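Local atomic coordinates of alpha-l-arabinofuranosidase domain protein (Thermotoga maritima, PDB entry 4ATW), a protein that hydrolyses terminal alpha-L-arabinofuranosyl residues, probably releasing arabinose from arabinose-containing polysaccharides or oligosaccharides, and is thermostable. Residues Leu418-Ala432 / Glu459-Phe471. Residues are numbered along the deposited sequence; the frame is centred on the assembly and turned at random.
Sequences LKVPIRVEGLGQKKA and ETITVDTEFEHTF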
# COMPACT_ATOMS: atom_id res chain seq x y z
N LEU A 418 9.71 1.48 27.47
CA LEU A 418 10.98 0.76 27.53
C LEU A 418 12.19 1.68 27.33
O LEU A 418 12.21 2.49 26.39
CB LEU A 418 10.98 -0.39 26.51
CG LEU A 418 10.43 -1.77 26.90
CD1 LEU A 418 8.99 -1.69 27.38
CD2 LEU A 418 10.55 -2.69 25.71
N LYS A 419 13.20 1.53 28.18
CA LYS A 419 14.39 2.39 28.15
C LYS A 419 15.63 1.77 27.50
O LYS A 419 16.75 1.96 27.98
CB LYS A 419 14.72 2.87 29.56
CG LYS A 419 14.26 4.29 29.86
CD LYS A 419 15.05 4.89 31.01
CE LYS A 419 16.55 4.80 30.76
NZ LYS A 419 17.34 5.11 31.98
N VAL A 420 15.44 1.05 26.40
CA VAL A 420 16.53 0.53 25.59
C VAL A 420 17.69 1.44 25.20
O VAL A 420 17.51 2.57 24.74
CB VAL A 420 15.67 0.21 24.29
CG1 VAL A 420 14.75 1.36 23.96
CG2 VAL A 420 16.57 -0.11 23.10
N PRO A 421 18.92 0.92 25.37
CA PRO A 421 20.17 1.63 25.05
C PRO A 421 20.46 1.49 23.57
O PRO A 421 20.89 0.43 23.12
CB PRO A 421 21.21 0.87 25.85
CG PRO A 421 20.69 -0.53 25.80
CD PRO A 421 19.20 -0.36 26.04
N ILE A 422 20.22 2.54 22.81
CA ILE A 422 20.48 2.48 21.38
C ILE A 422 21.96 2.87 21.22
O ILE A 422 22.55 3.42 22.14
CB ILE A 422 19.51 3.44 20.58
CG1 ILE A 422 20.08 4.84 20.50
CG2 ILE A 422 18.19 3.58 21.32
CD1 ILE A 422 21.16 5.03 19.41
N ARG A 423 22.58 2.57 20.09
CA ARG A 423 23.98 2.97 19.88
C ARG A 423 24.24 3.11 18.39
O ARG A 423 23.86 2.25 17.60
CB ARG A 423 24.92 1.94 20.50
CG ARG A 423 25.63 1.03 19.52
CD ARG A 423 27.05 1.49 19.19
NE ARG A 423 27.92 1.56 20.36
CZ ARG A 423 29.25 1.72 20.32
NH1 ARG A 423 29.89 1.82 19.17
NH2 ARG A 423 29.95 1.79 21.45
N VAL A 424 24.90 4.20 18.01
CA VAL A 424 25.17 4.45 16.61
C VAL A 424 26.67 4.59 16.35
O VAL A 424 27.24 5.64 16.61
CB VAL A 424 24.47 5.74 16.20
CG1 VAL A 424 24.39 5.82 14.71
CG2 VAL A 424 23.10 5.82 16.84
N GLU A 425 27.32 3.55 15.82
CA GLU A 425 28.76 3.57 15.55
C GLU A 425 29.33 4.89 15.01
O GLU A 425 29.02 5.30 13.88
CB GLU A 425 29.14 2.45 14.58
CG GLU A 425 28.74 1.08 15.08
CD GLU A 425 29.51 0.66 16.33
OE1 GLU A 425 30.51 1.33 16.65
OE2 GLU A 425 29.12 -0.34 16.98
N GLY A 426 30.16 5.53 15.83
CA GLY A 426 30.78 6.80 15.46
C GLY A 426 29.90 8.01 15.21
O GLY A 426 30.15 8.76 14.27
N LEU A 427 28.87 8.21 16.03
CA LEU A 427 27.97 9.34 15.87
C LEU A 427 28.50 10.63 16.52
O LEU A 427 28.67 11.65 15.84
CB LEU A 427 26.58 8.99 16.43
CG LEU A 427 25.53 10.12 16.49
CD1 LEU A 427 25.08 10.55 15.11
CD2 LEU A 427 24.33 9.65 17.28
N GLY A 428 28.75 10.58 17.83
CA GLY A 428 29.23 11.78 18.50
C GLY A 428 28.06 12.50 19.13
O GLY A 428 26.97 11.96 19.15
N GLN A 429 28.26 13.72 19.63
CA GLN A 429 27.15 14.43 20.26
C GLN A 429 26.43 15.43 19.37
O GLN A 429 26.96 16.52 19.09
CB GLN A 429 27.62 15.14 21.53
CG GLN A 429 27.95 14.22 22.67
CD GLN A 429 28.03 14.96 23.99
OE1 GLN A 429 28.39 14.38 25.02
NE2 GLN A 429 27.69 16.27 23.97
N LYS A 430 25.22 15.08 18.96
CA LYS A 430 24.39 15.95 18.14
C LYS A 430 23.08 16.23 18.89
O LYS A 430 22.83 15.66 19.95
CB LYS A 430 24.08 15.32 16.78
CG LYS A 430 24.88 14.06 16.49
CD LYS A 430 26.29 14.34 16.02
CE LYS A 430 26.32 14.61 14.54
NZ LYS A 430 27.71 14.48 14.03
N LYS A 431 22.27 17.11 18.33
CA LYS A 431 21.01 17.46 18.96
C LYS A 431 19.86 16.99 18.09
O LYS A 431 19.14 17.80 17.50
CB LYS A 431 20.92 18.97 19.16
CG LYS A 431 20.07 19.40 20.35
CD LYS A 431 20.79 19.13 21.67
CE LYS A 431 22.05 19.98 21.81
NZ LYS A 431 22.94 19.50 22.91
N ALA A 432 19.69 15.67 18.00
CA ALA A 432 18.62 15.09 17.20
C ALA A 432 17.20 15.36 17.75
O ALA A 432 17.02 15.68 18.93
CB ALA A 432 18.84 13.59 17.11
N GLU A 459 10.09 16.41 19.65
CA GLU A 459 10.69 16.60 20.96
C GLU A 459 12.18 16.55 20.67
O GLU A 459 12.63 15.71 19.88
CB GLU A 459 10.27 15.42 21.83
CG GLU A 459 10.71 15.52 23.28
CD GLU A 459 11.49 14.28 23.74
OE1 GLU A 459 12.57 14.04 23.17
OE2 GLU A 459 11.02 13.56 24.66
N THR A 460 12.96 17.43 21.29
CA THR A 460 14.39 17.44 21.04
C THR A 460 15.19 16.58 22.00
O THR A 460 14.77 16.32 23.12
CB THR A 460 14.94 18.86 21.03
OG1 THR A 460 14.13 19.63 20.14
CG2 THR A 460 16.39 18.89 20.51
N ILE A 461 16.34 16.13 21.53
CA ILE A 461 17.22 15.29 22.33
C ILE A 461 18.69 15.49 22.00
O ILE A 461 19.06 15.96 20.92
CB ILE A 461 16.91 13.79 22.13
CG1 ILE A 461 15.62 13.44 22.85
CG2 ILE A 461 18.03 12.91 22.69
CD1 ILE A 461 15.35 11.97 22.85
N THR A 462 19.52 15.13 22.97
CA THR A 462 20.95 15.20 22.81
C THR A 462 21.28 13.73 22.65
O THR A 462 20.89 12.92 23.51
CB THR A 462 21.63 15.76 24.07
OG1 THR A 462 21.14 15.05 25.22
CG2 THR A 462 21.35 17.27 24.22
N VAL A 463 21.94 13.38 21.55
CA VAL A 463 22.29 11.99 21.31
C VAL A 463 23.80 11.82 21.13
O VAL A 463 24.49 12.77 20.74
CB VAL A 463 21.58 11.45 20.05
CG1 VAL A 463 20.06 11.63 20.19
CG2 VAL A 463 22.10 12.15 18.82
N ASP A 464 24.32 10.63 21.43
CA ASP A 464 25.75 10.34 21.30
C ASP A 464 25.95 8.93 20.76
O ASP A 464 24.99 8.16 20.67
CB ASP A 464 26.44 10.46 22.68
CG ASP A 464 27.95 10.76 22.58
OD1 ASP A 464 28.61 10.33 21.60
OD2 ASP A 464 28.48 11.42 23.51
N THR A 465 27.19 8.59 20.41
CA THR A 465 27.55 7.27 19.90
C THR A 465 26.88 6.15 20.69
O THR A 465 26.67 5.04 20.20
CB THR A 465 29.06 7.09 19.96
OG1 THR A 465 29.66 8.05 19.07
CG2 THR A 465 29.48 5.63 19.61
N GLU A 466 26.55 6.47 21.92
CA GLU A 466 25.88 5.52 22.77
C GLU A 466 24.92 6.35 23.63
O GLU A 466 25.29 7.38 24.18
CB GLU A 466 26.90 4.80 23.62
CG GLU A 466 26.31 3.75 24.53
CD GLU A 466 26.04 2.45 23.82
OE1 GLU A 466 27.00 1.89 23.24
OE2 GLU A 466 24.87 1.99 23.86
N PHE A 467 23.66 5.92 23.71
CA PHE A 467 22.72 6.63 24.55
C PHE A 467 21.47 5.83 24.85
O PHE A 467 21.43 4.61 24.66
CB PHE A 467 22.37 8.01 23.97
CG PHE A 467 21.49 7.98 22.75
CD1 PHE A 467 20.10 8.04 22.88
CD2 PHE A 467 22.04 7.97 21.48
CE1 PHE A 467 19.26 8.09 21.74
CE2 PHE A 467 21.21 8.02 20.33
CZ PHE A 467 19.82 8.08 20.47
N GLU A 468 20.47 6.52 25.37
CA GLU A 468 19.19 5.90 25.72
C GLU A 468 18.05 6.86 25.42
O GLU A 468 18.23 8.09 25.35
CB GLU A 468 19.12 5.53 27.22
CG GLU A 468 20.11 4.49 27.74
CD GLU A 468 19.77 4.03 29.17
OE1 GLU A 468 19.46 4.89 30.02
OE2 GLU A 468 19.82 2.81 29.44
N HIS A 469 16.87 6.28 25.26
CA HIS A 469 15.65 7.02 24.99
C HIS A 469 14.54 6.03 25.31
O HIS A 469 14.59 4.87 24.88
CB HIS A 469 15.57 7.44 23.54
CG HIS A 469 14.30 8.14 23.21
ND1 HIS A 469 14.09 9.47 23.50
CD2 HIS A 469 13.15 7.70 22.64
CE1 HIS A 469 12.88 9.82 23.11
NE2 HIS A 469 12.28 8.77 22.59
N THR A 470 13.55 6.46 26.08
CA THR A 470 12.49 5.55 26.42
C THR A 470 11.36 5.68 25.41
O THR A 470 11.02 6.78 24.97
CB THR A 470 12.00 5.85 27.84
OG1 THR A 470 11.87 7.27 28.01
CG2 THR A 470 13.00 5.33 28.86
N PHE A 471 10.79 4.55 25.00
CA PHE A 471 9.70 4.56 24.04
C PHE A 471 8.42 4.14 24.74
O PHE A 471 8.37 3.09 25.39
CB PHE A 471 10.00 3.60 22.88
CG PHE A 471 11.28 3.89 22.17
CD1 PHE A 471 11.30 4.77 21.10
CD2 PHE A 471 12.47 3.30 22.57
CE1 PHE A 471 12.52 5.03 20.42
CE2 PHE A 471 13.68 3.56 21.90
CZ PHE A 471 13.71 4.42 20.83
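I422 lays CG1 over one face of the F467 ring in a CH-pi contact that begins the packed side of this antiparallel pairing. V463, from the same segment as F467, lies over the opposite ring face, so both faces are covered, each toward the rim. V463 also sends CG2 to L427 CD2 (3.7 Å) and CG1 to A432 CB (3.8 Å), carrying the apolar seam onward to where K430 and V463 exchange two backbone bonds. Between this bridge and strand pair 421-424/466-468, T465 grips the 424-427 type II turn and the residue after it: its carbonyl accepts V424 N, while OG1 receives G428 N (3.0 Å) and, weakly, L427 N.

The pair exemplifies a general division, one face packed with apolar groups and the other, looser, lined by charges. R423 NE meets E466 OE1 at 3.0 Å; OE1 lies near the guanidinium plane, whereas NE approaches from above the carboxylate plane. A chain bent at chi2 (98°) and chi3 turns the guanidinium so that NH1 also reaches E425 OE1 (2.6 Å), completing a three-residue network.

The N-terminal strand 4-8 joins the mixed beta sheet parallel to 421-424, with R4 bridging to E466, while strand 475-481 packs V481 against L427, A432 and V463.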